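Local coordinates for protein bradyzoite surface antigen BSR4 (Toxoplasma gondii, PDB 2JKS) that is a zinc-binding surface antigen of the bradyzoite stage, built from two SRS domains, whose precise role is not established, at residues S30-L35 with K156-V161; A42-S47 with F134-Q139; R99-K104 with W118-H123; E62-D67 with E88-D93; L127-K132 with T175-K180. One frame throughout, in Å; residues are numbered along the deposited sequence.

Contact 1: S30-L35 with K156-V161; sequences SGSLTL and KLTVNV
The carboxamide of Asn160, the one flat side-chain group among these residues, lies across the strand pair beside Thr34 and the backbone of Leu33. Its ND2 sits near both Leu33 O and Thr34 OG1, while Asn160 CB packs 3.7 Å from Thr34 OG1; ND2 donates to a water that is also hydrogen-bonded to Ser32 OG. A second water donates a hydrogen bond to Gly31 O and pairs with Thr158 OG1. Ser30, whose OG is hydrogen-bonded to Pro28 O, shares this polar face with Ser32, Thr34, Lys156, Thr158 and Asn160.

Between the backbones runs a regular parallel ladder. Gly31 N donates to Lys156 O at 3.1 Å, and Gly31 O takes Thr158 N at 3.0 Å; Leu33 repeats the pattern with Thr158 O and Asn160 N, and Leu35 N closes it on Asn160 O at 2.7 Å.

The opposite face is hydrocarbon. Leu33 CG stands between its backbone N and carbonyl carbon (chi1 55°). Leu33 CD2 lies 4.0 Å from Leu157 CD1. Leu33 CD1 lies 4.0 Å from Val159 CG1, and that same methyl receives Leu35 CD1 on a crossing course. The chemistry thus splits by face. Strand 29-35 is the outermost of its six-stranded sheet, and the pair turns the water-linked Ser32, Thr158 and Asn160 to one side and packed methyls to the other, against Ala42 and Phe44 of the facing sheet.

Contact 2: A42-S47 with F134-Q139; sequences ATFECS and FVVGCQ
Cys138, Phe44 and Cys46 carry this contact, in which two strands from different sheets face each other without a single hydrogen bond between them. Cys46 SG and Cys138 SG are joined in a disulfide of 2.0 Å. Each sulfur is anti to its own carbonyl carbon (chi1 -60° in Cys46 and -71° in Cys138), which directs both into the space between the strands, and the bridge torsion of 82° is close to the relaxed value for a disulfide.

Phe44 fills the interval next to the bridge. Its CE2 comes 3.5 Å from Cys138 SG, a sulfur-aromatic contact in which the sulfur lies obliquely to the ring, 4.4 Å from its centroid. Cys46 SG, from the ring's own strand, stands over one face, displaced toward the rim. At the edge, close to the ring plane, is the carbonyl carbon of Gly137, 3.8 Å from CE2. Val136 completes the group by sliding past the ring in the opposite direction, with its CG2 4.0 Å from Phe44 CD2. The covalent bond ties the layers at this point, with the ring packed beside it.

The short strand axes approach to 8.1 Å, and they run roughly parallel. Phe44 also touches Ala14 and Cys16 of strand 13-17, and Trp103 from a loop. The disulfide links strand 41-47, which lies between strands 13-17 and 116-121 in one sheet of the beta sandwich, to strand 132-141, which lies between 152-161 and 53-67 in the other.

Contact 3: R99-K104 with W118-H123; sequences RIVNWK and WSLELH. With ZN (zinc ion), chain D.
Trp103 CG is anti to its carbonyl carbon (chi1 -76°), and chi2 of 88° turns the indole so that Leu120 CB stands over its six-membered ring. That carbon is 3.6 Å from the ring centroid, almost on the normal, in a CH-pi contact. Leu120 CG is anti to its own backbone N, and the branch it carries brings CD2 near Trp103 NE1. Trp118 CB comes 3.7 Å from Trp103 CE3. Val101 CG1 adds a methyl against Leu122 CD2 at 4.0 Å, the two side chains crossing at about a right angle.

The backbones meet through Lys104 and Ser119, an antiparallel hydrogen-bonded pair: Lys104 N donates to Ser119 O at 2.8 Å, and Ser119 N to Lys104 O at 2.9 Å.

At the other end, the Arg99 guanidinium lies over one face of the His123 ring, inclined 34° to it, with NH2 over the ring centre. Arg99 NH1 also makes a salt bridge with Asp126 and a hydrogen bond to Glu125. His123 NE2 donates to Glu121 OE1 at 3.3 Å, from above the carboxylate plane. The loop before strand 104-105 thus packs on strand 116-121, whose continuation supplies His123 to a zinc site: ND1 binds the ion at 2.0 Å, alongside Glu125.

Contact 4: E62-D67 with E88-D93; sequences EQNVCD and EVTLKD
Gln63 meets Thr90 through its backbone, Gln63 O lying 3.8 Å from Thr90 CG2. A water donates a hydrogen bond to the same carbonyl and accepts one from Leu91 N, and in this way bridges the two segments.

Asn64 comes next. Its carboxamide is stacked nearly parallel on the carboxylate of Glu88, with Asn64 ND2 4.0 Å from Glu88 OE1. A water links them as well, accepting from ND2 and giving a weak bond to Glu88 OE2. Asn64 OD1 also nears Thr90 CG2, at 3.8 Å.

Val65 provides the backbone pairing. Val65 N donates to Val89 O and Val89 N returns the bond to Val65 O, each at 2.9 Å and each close to straight. On the apolar side, Val65 CG2 reaches 3.9 Å from Val89 CG2 and 4.0 Å from Leu91 CD2, the valine and the leucine crossing at about a right angle. Phe134, Val136 and Trp103 line the same side of Val65.

Cys66 pairs with Glu88 as a non-hydrogen-bonded antiparallel pair, and its sulfur is tied by a disulfide to Cys77. Asp67 then sets its CB 3.8 Å from Val89 CG1, while its carboxylate takes a hydrogen bond from Lys69 N.

This short antiparallel ladder is part of the six-stranded sheet of the first domain's sandwich, and Leu91 turns its side chain onto Phe134 and Val65. Just after the pairing of Val89, Thr90 starts helix 91-95 as its N-cap: OG1 stands between the backbone N and the carbonyl carbon (chi1 68°) and accepts a weak capping bond from Asp93 N.

Contact 5: L127-K132 with T175-K180; sequences LPLTDK and TCAYGK
The junction of the two SRS domains is where Leu129 and Asp131, from the first domain's sequence range, touch Ala177, Tyr178 and Lys180, from that of the second. Two irregular chain segments run side by side here in nearly the same direction, held by two hydrogen bonds rather than by a sheet.

In the first, Tyr178 N donates to Leu129 O at 2.8 Å, with a noticeably bent angle of 135° at the hydrogen. Ala177 CB lies 3.5 Å from the same oxygen, and Leu129 CD2 comes 3.5 Å from Cys176 O. In the second, Lys180 N donates to Asp131 OD2 at 2.8 Å, meeting the syn side of the carboxylate but 30° out of its plane. Asp131 CG is anti to its carbonyl carbon (chi1 -64°). Asp131 OD1 accepts from Ala163 N, so both oxygens are engaged, which should restrain the carboxylate's rotation. That oxygen also packs 3.5 Å from Gly179 CA.

Tyr178 presents the edge of its ring to Thr130, whose CG2 is 4.2 Å from Tyr178 CD2. The phenol is held at its far end by a hydrogen bond from OH to Cys202 O. Thr130 in turn touches Asp205, which with Glu96 binds a zinc ion nearby.

Segment 127-132 leads into strand 132-141, with Pro128 and Lys132 resting on Leu95 of helix 91-95. Segment 175-180 continues from the end of strand 173-175, and a disulfide from Cys176 to Cys301 joins it to strand 301-307.

How the contacts relate
Contacts 1 to 4 lie within the first SRS domain and illustrate how a layered beta fold is built. Contacts 1 and 4 pair strands of the six-stranded sheet; contact 3 belongs to the margin of the facing five-stranded sheet; contact 2 ties the two layers together. Along the chain, contacts 2, 3 and 4 all nest inside the loop closed by contact 1, and contact 4 closes before contact 3 opens. Contacts 1 and 2 are centred about 9 Å apart, their strands 152-161 and 132-141 being neighbours in the six-stranded sheet. Contact 5 crosses both in sequence, about 24 Å from contact 2, centre to centre. Four contacts thus build one domain, and the fifth joins it to the second.

Contact 1: S30-L35 with K156-V161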
# COMPACT_ATOMS: atom_id res chain seq x y z
N SER A 30 -10.77 21.14 8.27
CA SER A 30 -10.31 19.79 7.92
C SER A 30 -11.01 19.22 6.68
O SER A 30 -12.19 19.42 6.49
CB SER A 30 -10.48 18.83 9.11
OG SER A 30 -9.90 19.48 10.25
N GLY A 31 -10.25 18.54 5.83
CA GLY A 31 -10.82 17.91 4.67
C GLY A 31 -9.88 16.80 4.28
O GLY A 31 -8.85 16.62 4.92
N SER A 32 -10.26 16.03 3.26
CA SER A 32 -9.52 14.81 2.88
C SER A 32 -9.47 14.73 1.41
O SER A 32 -10.28 15.34 0.74
CB SER A 32 -10.21 13.54 3.38
OG SER A 32 -10.06 13.50 4.77
N LEU A 33 -8.50 13.97 0.89
CA LEU A 33 -8.59 13.49 -0.49
C LEU A 33 -7.89 12.13 -0.56
O LEU A 33 -7.18 11.76 0.38
CB LEU A 33 -7.99 14.47 -1.46
CG LEU A 33 -6.57 14.88 -1.19
CD1 LEU A 33 -5.59 13.95 -2.00
CD2 LEU A 33 -6.44 16.31 -1.68
N THR A 34 -8.11 11.38 -1.63
CA THR A 34 -7.56 10.02 -1.74
C THR A 34 -6.70 9.88 -2.97
O THR A 34 -7.12 10.32 -4.06
CB THR A 34 -8.71 8.95 -1.77
OG1 THR A 34 -9.42 9.04 -0.54
CG2 THR A 34 -8.18 7.51 -1.99
N LEU A 35 -5.50 9.32 -2.82
CA LEU A 35 -4.69 8.94 -3.98
C LEU A 35 -4.79 7.44 -4.21
O LEU A 35 -4.92 6.65 -3.27
CB LEU A 35 -3.21 9.37 -3.85
CG LEU A 35 -2.95 10.88 -3.76
CD1 LEU A 35 -1.50 11.14 -3.45
CD2 LEU A 35 -3.41 11.62 -5.04
N LYS A 156 -6.24 21.59 7.94
CA LYS A 156 -5.68 20.26 8.00
C LYS A 156 -6.15 19.34 6.83
O LYS A 156 -7.33 19.22 6.56
CB LYS A 156 -6.02 19.68 9.37
CG LYS A 156 -5.62 18.29 9.55
CD LYS A 156 -6.62 17.71 10.49
CE LYS A 156 -5.94 16.75 11.42
NZ LYS A 156 -6.96 16.29 12.37
N LEU A 157 -5.20 18.71 6.13
CA LEU A 157 -5.53 17.85 5.01
C LEU A 157 -5.13 16.42 5.31
O LEU A 157 -3.97 16.15 5.52
CB LEU A 157 -4.83 18.32 3.71
CG LEU A 157 -5.13 17.49 2.44
CD1 LEU A 157 -6.62 17.51 2.08
CD2 LEU A 157 -4.28 17.93 1.24
N THR A 158 -6.10 15.51 5.33
CA THR A 158 -5.80 14.10 5.40
C THR A 158 -5.71 13.53 3.96
O THR A 158 -6.66 13.64 3.19
CB THR A 158 -6.84 13.34 6.25
OG1 THR A 158 -6.86 13.89 7.59
CG2 THR A 158 -6.53 11.84 6.31
N VAL A 159 -4.59 12.89 3.64
CA VAL A 159 -4.47 12.21 2.35
C VAL A 159 -4.43 10.71 2.62
O VAL A 159 -3.54 10.23 3.31
CB VAL A 159 -3.20 12.64 1.58
CG1 VAL A 159 -2.99 11.87 0.17
CG2 VAL A 159 -3.09 14.28 1.49
N ASN A 160 -5.42 10.01 2.08
CA ASN A 160 -5.53 8.56 2.11
C ASN A 160 -4.86 8.07 0.85
O ASN A 160 -5.04 8.67 -0.21
CB ASN A 160 -7.03 8.21 2.13
CG ASN A 160 -7.70 8.71 3.40
OD1 ASN A 160 -7.33 8.27 4.48
ND2 ASN A 160 -8.60 9.70 3.28
N VAL A 161 -4.03 7.05 0.97
CA VAL A 161 -3.38 6.43 -0.17
C VAL A 161 -3.85 4.96 -0.17
O VAL A 161 -3.62 4.24 0.80
CB VAL A 161 -1.84 6.51 -0.07
CG1 VAL A 161 -1.20 5.92 -1.31
CG2 VAL A 161 -1.39 8.01 0.21
O HOH W 1 -8.20 16.22 7.86
O HOH W 2 -10.22 10.95 5.47

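Contact 2: A42-S47 with F134-Q139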
# COMPACT_ATOMS: atom_id res chain seq x y z
N ALA A 42 -1.45 14.55 -6.01
CA ALA A 42 -2.14 15.51 -5.17
C ALA A 42 -1.51 16.92 -5.28
O ALA A 42 -0.31 17.05 -5.48
CB ALA A 42 -2.10 15.05 -3.73
N THR A 43 -2.32 17.98 -5.18
CA THR A 43 -1.74 19.30 -5.03
C THR A 43 -2.28 19.99 -3.80
O THR A 43 -3.46 19.82 -3.45
CB THR A 43 -1.88 20.19 -6.30
OG1 THR A 43 -3.25 20.48 -6.51
CG2 THR A 43 -1.33 19.49 -7.55
N PHE A 44 -1.43 20.81 -3.16
CA PHE A 44 -1.77 21.52 -1.93
C PHE A 44 -1.27 22.95 -2.07
O PHE A 44 -0.10 23.18 -2.34
CB PHE A 44 -1.15 20.83 -0.70
CG PHE A 44 -1.61 21.40 0.64
CD1 PHE A 44 -2.94 21.74 0.86
CD2 PHE A 44 -0.69 21.57 1.69
CE1 PHE A 44 -3.37 22.24 2.08
CE2 PHE A 44 -1.11 22.07 2.92
CZ PHE A 44 -2.47 22.39 3.12
N GLU A 45 -2.18 23.90 -1.90
CA GLU A 45 -1.81 25.31 -1.98
C GLU A 45 -2.25 26.06 -0.73
O GLU A 45 -3.33 25.77 -0.15
CB GLU A 45 -2.38 25.94 -3.24
CG GLU A 45 -2.20 27.45 -3.29
CD GLU A 45 -2.66 28.05 -4.60
OE1 GLU A 45 -3.38 27.35 -5.36
OE2 GLU A 45 -2.29 29.24 -4.87
N CYS A 46 -1.41 26.98 -0.26
CA CYS A 46 -1.75 27.82 0.90
C CYS A 46 -1.45 29.27 0.62
O CYS A 46 -0.32 29.62 0.29
CB CYS A 46 -1.00 27.37 2.13
SG CYS A 46 -1.42 25.66 2.52
N SER A 47 -2.48 30.11 0.75
CA SER A 47 -2.32 31.52 0.45
C SER A 47 -2.94 32.37 1.53
O SER A 47 -3.86 31.94 2.23
CB SER A 47 -2.87 31.85 -0.95
OG SER A 47 -4.27 31.70 -1.00
N PHE A 134 -1.92 10.03 5.67
CA PHE A 134 -1.05 11.01 6.34
C PHE A 134 -1.77 12.33 6.37
O PHE A 134 -2.87 12.46 5.80
CB PHE A 134 0.33 11.12 5.63
CG PHE A 134 0.28 11.71 4.21
CD1 PHE A 134 0.22 13.10 4.02
CD2 PHE A 134 0.31 10.87 3.09
CE1 PHE A 134 0.18 13.65 2.79
CE2 PHE A 134 0.30 11.43 1.78
CZ PHE A 134 0.24 12.83 1.65
N VAL A 135 -1.15 13.30 7.05
CA VAL A 135 -1.72 14.63 7.28
C VAL A 135 -0.60 15.67 6.96
O VAL A 135 0.59 15.48 7.28
CB VAL A 135 -2.27 14.80 8.77
CG1 VAL A 135 -2.40 16.26 9.18
CG2 VAL A 135 -3.64 14.13 8.95
N VAL A 136 -1.01 16.73 6.29
CA VAL A 136 -0.21 17.93 6.07
C VAL A 136 -1.19 19.09 6.35
O VAL A 136 -2.41 18.89 6.45
CB VAL A 136 0.43 18.01 4.60
CG1 VAL A 136 1.50 16.89 4.34
CG2 VAL A 136 -0.68 17.95 3.48
N GLY A 137 -0.67 20.29 6.49
CA GLY A 137 -1.53 21.41 6.80
C GLY A 137 -0.79 22.72 6.61
O GLY A 137 0.40 22.72 6.33
N CYS A 138 -1.52 23.83 6.73
CA CYS A 138 -0.88 25.14 6.78
C CYS A 138 -1.43 25.87 7.99
O CYS A 138 -2.55 25.63 8.38
CB CYS A 138 -1.17 25.94 5.49
SG CYS A 138 -0.28 25.25 4.11
N GLN A 139 -0.62 26.73 8.58
CA GLN A 139 -1.06 27.58 9.71
C GLN A 139 -0.60 29.00 9.40
O GLN A 139 0.54 29.22 8.94
CB GLN A 139 -0.44 27.08 11.01
CG GLN A 139 -0.99 27.77 12.26
CD GLN A 139 -0.82 26.92 13.49
OE1 GLN A 139 -1.76 26.28 13.97
NE2 GLN A 139 0.39 26.89 14.00

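Contact 3: R99-K104 with W118-H123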
# COMPACT_ATOMS: atom_id res chain seq x y z
N ARG A 99 11.60 3.84 -2.98
CA ARG A 99 11.95 5.08 -3.66
C ARG A 99 11.70 6.26 -2.70
O ARG A 99 10.71 6.27 -1.98
CB ARG A 99 11.09 5.22 -4.94
CG ARG A 99 11.67 6.20 -5.95
CD ARG A 99 10.76 6.43 -7.18
NE ARG A 99 10.03 7.71 -7.05
CZ ARG A 99 8.72 7.79 -7.09
NH1 ARG A 99 8.03 6.70 -7.37
NH2 ARG A 99 8.10 8.96 -6.91
N ILE A 100 12.61 7.22 -2.69
CA ILE A 100 12.41 8.47 -1.94
C ILE A 100 11.23 9.21 -2.59
O ILE A 100 11.23 9.44 -3.79
CB ILE A 100 13.69 9.37 -2.01
CG1 ILE A 100 14.93 8.67 -1.36
CG2 ILE A 100 13.41 10.79 -1.52
CD1 ILE A 100 15.13 8.82 0.15
N VAL A 101 10.19 9.56 -1.81
CA VAL A 101 9.04 10.30 -2.36
C VAL A 101 8.73 11.48 -1.45
O VAL A 101 8.66 11.30 -0.24
CB VAL A 101 7.71 9.45 -2.50
CG1 VAL A 101 7.00 9.81 -3.82
CG2 VAL A 101 7.94 7.96 -2.37
N ASN A 102 8.59 12.67 -2.02
CA ASN A 102 8.33 13.84 -1.17
C ASN A 102 7.40 14.74 -1.93
O ASN A 102 7.36 14.72 -3.18
CB ASN A 102 9.60 14.68 -0.90
CG ASN A 102 10.75 13.92 -0.34
OD1 ASN A 102 11.77 13.71 -1.02
ND2 ASN A 102 10.65 13.55 0.92
N TRP A 103 6.68 15.57 -1.17
CA TRP A 103 5.97 16.70 -1.74
C TRP A 103 7.03 17.62 -2.33
O TRP A 103 8.10 17.74 -1.77
CB TRP A 103 5.23 17.47 -0.67
CG TRP A 103 3.95 16.82 -0.17
CD1 TRP A 103 3.83 15.92 0.84
CD2 TRP A 103 2.63 17.05 -0.68
NE1 TRP A 103 2.52 15.57 1.00
CE2 TRP A 103 1.75 16.27 0.11
CE3 TRP A 103 2.11 17.86 -1.70
CZ2 TRP A 103 0.32 16.27 -0.10
CZ3 TRP A 103 0.73 17.87 -1.91
CH2 TRP A 103 -0.15 17.05 -1.12
N LYS A 104 6.70 18.27 -3.43
CA LYS A 104 7.62 19.14 -4.13
C LYS A 104 7.02 20.52 -4.20
O LYS A 104 5.90 20.68 -4.67
CB LYS A 104 7.87 18.65 -5.54
CG LYS A 104 8.85 17.53 -5.60
CD LYS A 104 8.92 17.02 -6.99
CE LYS A 104 9.86 15.80 -7.05
NZ LYS A 104 9.93 15.37 -8.47
N TRP A 118 2.43 23.00 -3.52
CA TRP A 118 3.19 21.76 -3.48
C TRP A 118 2.43 20.70 -4.25
O TRP A 118 1.19 20.73 -4.30
CB TRP A 118 3.42 21.26 -2.04
CG TRP A 118 4.14 22.23 -1.16
CD1 TRP A 118 5.50 22.32 -0.96
CD2 TRP A 118 3.55 23.27 -0.39
NE1 TRP A 118 5.78 23.34 -0.08
CE2 TRP A 118 4.60 23.94 0.29
CE3 TRP A 118 2.22 23.68 -0.15
CZ2 TRP A 118 4.36 25.03 1.15
CZ3 TRP A 118 1.97 24.74 0.70
CH2 TRP A 118 3.05 25.41 1.35
N SER A 119 3.17 19.74 -4.80
CA SER A 119 2.65 18.63 -5.61
C SER A 119 3.24 17.35 -5.06
O SER A 119 4.43 17.34 -4.73
CB SER A 119 3.22 18.75 -7.06
OG SER A 119 2.47 19.65 -7.80
N LEU A 120 2.44 16.29 -4.95
CA LEU A 120 2.93 14.96 -4.58
C LEU A 120 2.49 14.03 -5.68
O LEU A 120 1.29 13.88 -5.93
CB LEU A 120 2.41 14.49 -3.19
CG LEU A 120 2.60 13.00 -2.82
CD1 LEU A 120 4.08 12.65 -2.77
CD2 LEU A 120 1.90 12.63 -1.46
N GLU A 121 3.46 13.46 -6.39
CA GLU A 121 3.12 12.55 -7.49
C GLU A 121 3.58 11.14 -7.11
O GLU A 121 4.75 10.87 -7.02
CB GLU A 121 3.78 13.00 -8.82
CG GLU A 121 3.65 11.96 -9.94
CD GLU A 121 4.47 12.32 -11.13
OE1 GLU A 121 5.73 12.39 -11.01
OE2 GLU A 121 3.88 12.53 -12.20
N LEU A 122 2.63 10.24 -6.85
CA LEU A 122 3.05 8.87 -6.67
C LEU A 122 3.22 8.16 -8.01
O LEU A 122 2.57 8.53 -8.99
CB LEU A 122 2.05 8.13 -5.78
CG LEU A 122 1.80 8.79 -4.44
CD1 LEU A 122 0.79 7.96 -3.69
CD2 LEU A 122 3.08 8.97 -3.66
N HIS A 123 4.15 7.19 -8.04
CA HIS A 123 4.37 6.29 -9.18
C HIS A 123 3.79 4.93 -8.75
O HIS A 123 3.51 4.69 -7.56
CB HIS A 123 5.87 6.13 -9.59
CG HIS A 123 6.56 7.41 -10.04
ND1 HIS A 123 7.79 7.42 -10.68
CD2 HIS A 123 6.18 8.71 -9.97
CE1 HIS A 123 8.14 8.66 -10.94
NE2 HIS A 123 7.17 9.46 -10.55
ZN ZN D . 8.86 5.77 -10.97
O HOH W 3 7.79 12.87 -9.59

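Contact 4: E62-D67 with E88-D93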
# COMPACT_ATOMS: atom_id res chain seq x y z
N GLU A 62 8.48 19.24 2.35
CA GLU A 62 9.31 18.66 1.31
C GLU A 62 10.17 17.50 1.80
O GLU A 62 10.84 16.83 1.01
CB GLU A 62 10.21 19.74 0.68
CG GLU A 62 9.51 20.58 -0.30
CD GLU A 62 10.48 21.20 -1.28
OE1 GLU A 62 10.47 20.79 -2.48
OE2 GLU A 62 11.25 22.10 -0.85
N GLN A 63 10.13 17.27 3.11
CA GLN A 63 10.89 16.21 3.74
C GLN A 63 10.00 15.26 4.50
O GLN A 63 10.25 14.05 4.49
CB GLN A 63 11.98 16.76 4.67
CG GLN A 63 13.17 17.36 3.90
CD GLN A 63 14.41 17.62 4.78
OE1 GLN A 63 14.45 17.25 5.99
NE2 GLN A 63 15.44 18.24 4.18
N ASN A 64 8.97 15.79 5.16
CA ASN A 64 8.17 15.00 6.08
C ASN A 64 6.66 15.17 5.84
O ASN A 64 6.23 16.15 5.24
CB ASN A 64 8.50 15.38 7.53
CG ASN A 64 9.94 15.05 7.93
OD1 ASN A 64 10.31 13.88 8.03
ND2 ASN A 64 10.74 16.08 8.14
N VAL A 65 5.89 14.18 6.28
CA VAL A 65 4.43 14.30 6.46
C VAL A 65 4.09 13.88 7.91
O VAL A 65 4.99 13.46 8.63
CB VAL A 65 3.62 13.45 5.40
CG1 VAL A 65 3.93 13.89 3.97
CG2 VAL A 65 3.90 11.96 5.57
N CYS A 66 2.85 14.06 8.34
CA CYS A 66 2.43 13.60 9.65
C CYS A 66 1.74 12.25 9.58
O CYS A 66 0.89 12.03 8.72
CB CYS A 66 1.50 14.62 10.32
SG CYS A 66 2.23 16.24 10.34
N ASP A 67 2.11 11.35 10.48
CA ASP A 67 1.40 10.08 10.67
C ASP A 67 0.49 10.21 11.89
O ASP A 67 0.97 10.16 13.03
CB ASP A 67 2.39 8.94 10.91
CG ASP A 67 1.72 7.56 10.94
OD1 ASP A 67 0.47 7.46 11.01
OD2 ASP A 67 2.46 6.57 10.85
N GLU A 88 5.92 13.37 12.79
CA GLU A 88 6.68 13.44 11.54
C GLU A 88 7.29 12.11 11.10
O GLU A 88 8.05 11.49 11.83
CB GLU A 88 7.80 14.45 11.67
CG GLU A 88 7.32 15.87 11.67
CD GLU A 88 8.46 16.87 11.76
OE1 GLU A 88 9.62 16.45 11.92
OE2 GLU A 88 8.19 18.07 11.69
N VAL A 89 6.96 11.70 9.87
CA VAL A 89 7.56 10.52 9.23
C VAL A 89 7.95 10.93 7.80
O VAL A 89 7.44 11.92 7.30
CB VAL A 89 6.56 9.32 9.22
CG1 VAL A 89 6.22 8.90 10.66
CG2 VAL A 89 5.25 9.67 8.45
N THR A 90 8.82 10.17 7.13
CA THR A 90 9.02 10.44 5.71
C THR A 90 7.94 9.64 4.95
O THR A 90 7.32 8.71 5.53
CB THR A 90 10.45 10.10 5.26
OG1 THR A 90 10.65 8.68 5.31
CG2 THR A 90 11.47 10.82 6.18
N LEU A 91 7.65 10.03 3.70
CA LEU A 91 6.63 9.29 2.94
C LEU A 91 7.09 7.88 2.63
O LEU A 91 6.33 6.93 2.75
CB LEU A 91 6.28 9.98 1.61
CG LEU A 91 5.05 10.87 1.60
CD1 LEU A 91 4.92 11.39 0.19
CD2 LEU A 91 3.78 10.12 2.06
N LYS A 92 8.36 7.76 2.26
CA LYS A 92 8.91 6.45 1.94
C LYS A 92 8.78 5.50 3.13
O LYS A 92 8.53 4.32 2.95
CB LYS A 92 10.34 6.54 1.41
CG LYS A 92 11.40 6.43 2.45
CD LYS A 92 12.82 6.43 1.85
CE LYS A 92 13.16 5.14 1.10
NZ LYS A 92 13.10 3.89 1.90
N ASP A 93 8.91 6.03 4.35
CA ASP A 93 8.72 5.24 5.56
C ASP A 93 7.26 4.92 5.84
O ASP A 93 6.96 3.79 6.20
CB ASP A 93 9.33 5.93 6.77
CG ASP A 93 10.84 5.75 6.86
OD1 ASP A 93 11.40 4.91 6.11
OD2 ASP A 93 11.46 6.44 7.69
O HOH W 4 8.52 12.75 2.72
O HOH W 5 9.45 18.72 9.39

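Contact 5: L127-K132 with T175-K180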
# COMPACT_ATOMS: atom_id res chain seq x y z
N LEU A 127 2.95 2.73 -4.59
CA LEU A 127 1.65 2.35 -3.97
C LEU A 127 1.90 1.28 -2.91
O LEU A 127 2.60 0.32 -3.22
CB LEU A 127 0.66 1.86 -5.03
CG LEU A 127 0.15 2.93 -5.98
CD1 LEU A 127 -0.78 2.25 -7.00
CD2 LEU A 127 -0.55 4.02 -5.15
N PRO A 128 1.40 1.47 -1.66
CA PRO A 128 1.71 0.60 -0.51
C PRO A 128 1.00 -0.77 -0.61
O PRO A 128 0.11 -0.95 -1.44
CB PRO A 128 1.21 1.42 0.71
CG PRO A 128 0.10 2.25 0.16
CD PRO A 128 0.53 2.61 -1.25
N LEU A 129 1.44 -1.74 0.18
CA LEU A 129 0.73 -3.05 0.31
C LEU A 129 -0.48 -3.00 1.20
O LEU A 129 -1.32 -3.92 1.20
CB LEU A 129 1.70 -4.09 0.85
CG LEU A 129 2.96 -4.28 0.01
CD1 LEU A 129 3.88 -5.34 0.64
CD2 LEU A 129 2.63 -4.58 -1.44
N THR A 130 -0.58 -1.93 2.00
CA THR A 130 -1.68 -1.73 2.89
C THR A 130 -2.17 -0.28 2.75
O THR A 130 -1.39 0.58 2.33
CB THR A 130 -1.29 -2.03 4.38
OG1 THR A 130 -0.22 -1.18 4.75
CG2 THR A 130 -0.81 -3.50 4.53
N ASP A 131 -3.42 -0.03 3.12
CA ASP A 131 -4.01 1.32 3.04
C ASP A 131 -3.30 2.26 4.00
O ASP A 131 -3.09 1.90 5.14
CB ASP A 131 -5.51 1.28 3.31
CG ASP A 131 -6.28 0.48 2.25
OD1 ASP A 131 -5.85 0.44 1.07
OD2 ASP A 131 -7.32 -0.09 2.58
N LYS A 132 -2.91 3.45 3.52
CA LYS A 132 -2.22 4.43 4.34
C LYS A 132 -2.95 5.77 4.36
O LYS A 132 -3.69 6.13 3.43
CB LYS A 132 -0.78 4.66 3.85
CG LYS A 132 0.09 3.39 3.70
CD LYS A 132 0.47 2.81 5.07
CE LYS A 132 1.27 1.52 4.86
NZ LYS A 132 1.63 0.96 6.19
N THR A 175 2.57 -10.38 -6.84
CA THR A 175 2.68 -9.32 -5.80
C THR A 175 1.38 -9.19 -5.04
O THR A 175 0.37 -8.73 -5.58
CB THR A 175 3.09 -7.95 -6.40
OG1 THR A 175 4.29 -8.12 -7.16
CG2 THR A 175 3.33 -6.89 -5.31
N CYS A 176 1.39 -9.62 -3.78
CA CYS A 176 0.19 -9.60 -2.94
C CYS A 176 0.13 -8.27 -2.17
O CYS A 176 1.15 -7.76 -1.73
CB CYS A 176 0.18 -10.77 -1.93
SG CYS A 176 -0.34 -12.37 -2.63
N ALA A 177 -1.08 -7.76 -2.05
CA ALA A 177 -1.38 -6.62 -1.18
C ALA A 177 -2.67 -6.92 -0.40
O ALA A 177 -3.29 -7.97 -0.58
CB ALA A 177 -1.47 -5.32 -2.00
N TYR A 178 -3.07 -6.00 0.48
CA TYR A 178 -3.94 -6.34 1.61
C TYR A 178 -4.88 -5.17 1.93
O TYR A 178 -5.62 -5.22 2.94
CB TYR A 178 -3.09 -6.67 2.87
CG TYR A 178 -1.95 -7.63 2.58
CD1 TYR A 178 -2.20 -9.01 2.40
CD2 TYR A 178 -0.64 -7.17 2.41
CE1 TYR A 178 -1.21 -9.87 2.03
CE2 TYR A 178 0.36 -8.03 2.09
CZ TYR A 178 0.07 -9.37 1.86
OH TYR A 178 1.08 -10.20 1.57
N GLY A 179 -4.89 -4.16 1.07
CA GLY A 179 -5.83 -3.03 1.20
C GLY A 179 -7.27 -3.42 1.04
O GLY A 179 -7.58 -4.46 0.47
N LYS A 180 -8.16 -2.58 1.57
CA LYS A 180 -9.60 -2.72 1.34
C LYS A 180 -10.01 -3.07 -0.12
O LYS A 180 -10.90 -3.92 -0.34
CB LYS A 180 -10.35 -1.41 1.79
CG LYS A 180 -11.88 -1.57 1.97
CD LYS A 180 -12.59 -0.21 2.10
CE LYS A 180 -14.14 -0.34 2.20
NZ LYS A 180 -14.81 -0.44 0.86